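YchF GTP-binding protein (PDB 1NI3) hydrolyses ATP, and GTP less efficiently, with magnesium as cofactor, and negatively regulates the G2/M transition of the cell cycle. Local coordinates at residues 274-277 / 278-282. Sequence-based numbering, arbitrary orientation.
Sequences TNFT and EEEAI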
ATOM      1  N   THR A 274      17.518   9.607  10.253  1.00 37.19           N
ATOM      2  CA  THR A 274      16.855   9.290  11.509  1.00 38.84           C
ATOM      3  C   THR A 274      17.708   9.733  12.685  1.00 40.56           C
ATOM      4  O   THR A 274      17.244   9.739  13.816  1.00 41.42           O
ATOM      5  CB  THR A 274      16.575   7.768  11.655  1.00 39.77           C
ATOM      6  OG1 THR A 274      17.816   7.049  11.719  1.00 42.36           O
ATOM      7  CG2 THR A 274      15.776   7.258  10.457  1.00 38.86           C
ATOM      8  N   ASN A 275      18.958  10.106  12.431  1.00 43.14           N
ATOM      9  CA  ASN A 275      19.833  10.533  13.530  1.00 48.33           C
ATOM     10  C   ASN A 275      19.624  11.997  13.819  1.00 50.98           C
ATOM     11  O   ASN A 275      20.246  12.573  14.708  1.00 52.10           O
ATOM     12  CB  ASN A 275      21.301  10.308  13.180  1.00 48.99           C
ATOM     13  CG  ASN A 275      21.599   8.870  12.875  1.00 48.19           C
ATOM     14  OD1 ASN A 275      21.367   7.997  13.704  1.00 49.12           O
ATOM     15  ND2 ASN A 275      22.118   8.609  11.683  1.00 50.98           N
ATOM     16  N   PHE A 276      18.747  12.607  13.046  1.00 54.81           N
ATOM     17  CA  PHE A 276      18.479  14.011  13.227  1.00 56.43           C
ATOM     18  C   PHE A 276      17.084  14.223  13.759  1.00 57.97           C
ATOM     19  O   PHE A 276      16.177  13.424  13.520  1.00 55.31           O
ATOM     20  CB  PHE A 276      18.655  14.734  11.904  1.00 55.96           C
ATOM     21  CG  PHE A 276      20.085  14.873  11.483  1.00 55.50           C
ATOM     22  CD1 PHE A 276      20.438  14.808  10.141  1.00 54.38           C
ATOM     23  CD2 PHE A 276      21.076  15.105  12.428  1.00 57.28           C
ATOM     24  CE1 PHE A 276      21.753  14.991   9.730  1.00 54.01           C
ATOM     25  CE2 PHE A 276      22.395  15.291  12.035  1.00 60.41           C
ATOM     26  CZ  PHE A 276      22.733  15.228  10.671  1.00 58.74           C
ATOM     27  N   THR A 277      16.929  15.307  14.503  1.00 60.34           N
ATOM     28  CA  THR A 277      15.649  15.659  15.068  1.00 61.44           C
ATOM     29  C   THR A 277      14.830  16.198  13.907  1.00 63.59           C
ATOM     30  O   THR A 277      15.387  16.626  12.894  1.00 62.35           O
ATOM     31  CB  THR A 277      15.814  16.735  16.138  1.00 60.84           C
ATOM     32  OG1 THR A 277      16.331  17.926  15.536  1.00 63.64           O
ATOM     33  CG2 THR A 277      16.792  16.266  17.207  1.00 61.23           C
ATOM     34  N   GLU A 278      13.511  16.158  14.052  1.00 67.87           N
ATOM     35  CA  GLU A 278      12.602  16.627  13.013  1.00 70.35           C
ATOM     36  C   GLU A 278      13.097  17.940  12.402  1.00 71.83           C
ATOM     37  O   GLU A 278      12.993  18.158  11.191  1.00 71.35           O
ATOM     38  CB  GLU A 278      11.210  16.848  13.603  1.00 73.04           C
ATOM     39  CG  GLU A 278      10.720  15.751  14.542  1.00 77.58           C
ATOM     40  CD  GLU A 278       9.225  15.837  14.809  1.00 80.37           C
ATOM     41  OE1 GLU A 278       8.742  15.171  15.754  1.00 82.08           O
ATOM     42  OE2 GLU A 278       8.525  16.556  14.061  1.00 81.24           O
ATOM     43  N   GLU A 279      13.629  18.811  13.257  1.00 72.63           N
ATOM     44  CA  GLU A 279      14.141  20.119  12.847  1.00 71.86           C
ATOM     45  C   GLU A 279      15.439  19.965  12.043  1.00 68.24           C
ATOM     46  O   GLU A 279      15.472  20.238  10.842  1.00 65.07           O
ATOM     47  CB  GLU A 279      14.385  20.983  14.098  1.00 76.18           C
ATOM     48  CG  GLU A 279      14.282  22.499  13.889  1.00 81.35           C
ATOM     49  CD  GLU A 279      14.204  23.286  15.199  1.00 84.24           C
ATOM     50  OE1 GLU A 279      15.214  23.328  15.937  1.00 84.66           O
ATOM     51  OE2 GLU A 279      13.128  23.856  15.494  1.00 83.53           O
ATOM     52  N   GLU A 280      16.498  19.531  12.728  1.00 64.56           N
ATOM     53  CA  GLU A 280      17.822  19.318  12.141  1.00 61.52           C
ATOM     54  C   GLU A 280      17.731  18.593  10.819  1.00 59.89           C
ATOM     55  O   GLU A 280      18.469  18.885   9.874  1.00 58.16           O
ATOM     56  CB  GLU A 280      18.685  18.462  13.061  1.00 61.61           C
ATOM     57  CG  GLU A 280      18.998  19.072  14.395  1.00 62.92           C
ATOM     58  CD  GLU A 280      19.870  18.178  15.240  1.00 65.54           C
ATOM     59  OE1 GLU A 280      19.459  17.025  15.490  1.00 68.90           O
ATOM     60  OE2 GLU A 280      20.968  18.618  15.647  1.00 65.90           O
ATOM     61  N   ALA A 281      16.842  17.611  10.783  1.00 58.20           N
ATOM     62  CA  ALA A 281      16.633  16.821   9.592  1.00 58.63           C
ATOM     63  C   ALA A 281      16.327  17.760   8.429  1.00 58.89           C
ATOM     64  O   ALA A 281      16.802  17.548   7.307  1.00 56.79           O
ATOM     65  CB  ALA A 281      15.491  15.850   9.821  1.00 59.98           C
ATOM     66  N   ILE A 282      15.545  18.805   8.706  1.00 58.45           N
ATOM     67  CA  ILE A 282      15.186  19.777   7.679  1.00 56.89           C
ATOM     68  C   ILE A 282      16.394  20.617   7.284  1.00 54.71           C
ATOM     69  O   ILE A 282      16.701  20.744   6.100  1.00 51.54           O
ATOM     70  CB  ILE A 282      14.071  20.735   8.146  1.00 59.03           C
ATOM     71  CG1 ILE A 282      12.869  19.937   8.643  1.00 59.51           C
ATOM     72  CG2 ILE A 282      13.642  21.629   6.990  1.00 57.76           C
ATOM     73  CD1 ILE A 282      11.738  20.804   9.150  1.00 61.91           C
TER
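Thr-277 and Glu-280 exchange hydrogen bonds across the first turn of helix 278-287, each side chain serving the backbone amide of the other. OG1 of Thr-277 lies between its own backbone N and carbonyl carbon (chi1 63°), and from there it accepts from Glu-280 N at 3.2 Å. A threonine suits this N-cap position because its short hydroxyl can take up an amide that has no preceding turn to bond to. In return, the carboxylate of Glu-280 reaches back over the cap: CG stands beside its own N and the chain runs out extended, bringing OE1 to 3.2 Å from Thr-277 N. That bond is nearly straight, 168° at the hydrogen, and uses the anti lone pair of OE1. The hydroxyl of Thr-277 adds a weak bond to the same oxygen, and CG2 of the threonine lies beside OE1. Without the carboxylate of Glu-280, as with an alanine here, Thr-277 N would probably lose its acceptor and the threonine hydroxyl its weak second bond. The backbone closes the turn with Ala-281 N bonded to Thr-277 O at 2.7 Å. Beside it, CB of Phe-276 lies 3.9 Å from CB of Ala-281, an apolar contact, alanine being small enough, probably, for the preceding loop to lie close to the helix. The phenylalanine side chain crosses that of Glu-280 at about a right angle, ring and carboxylate planes 70° apart. On the surface of the OBG-type G region, where the loop after helix 267-273 enters the next helix, this reciprocal pairing is a capping box.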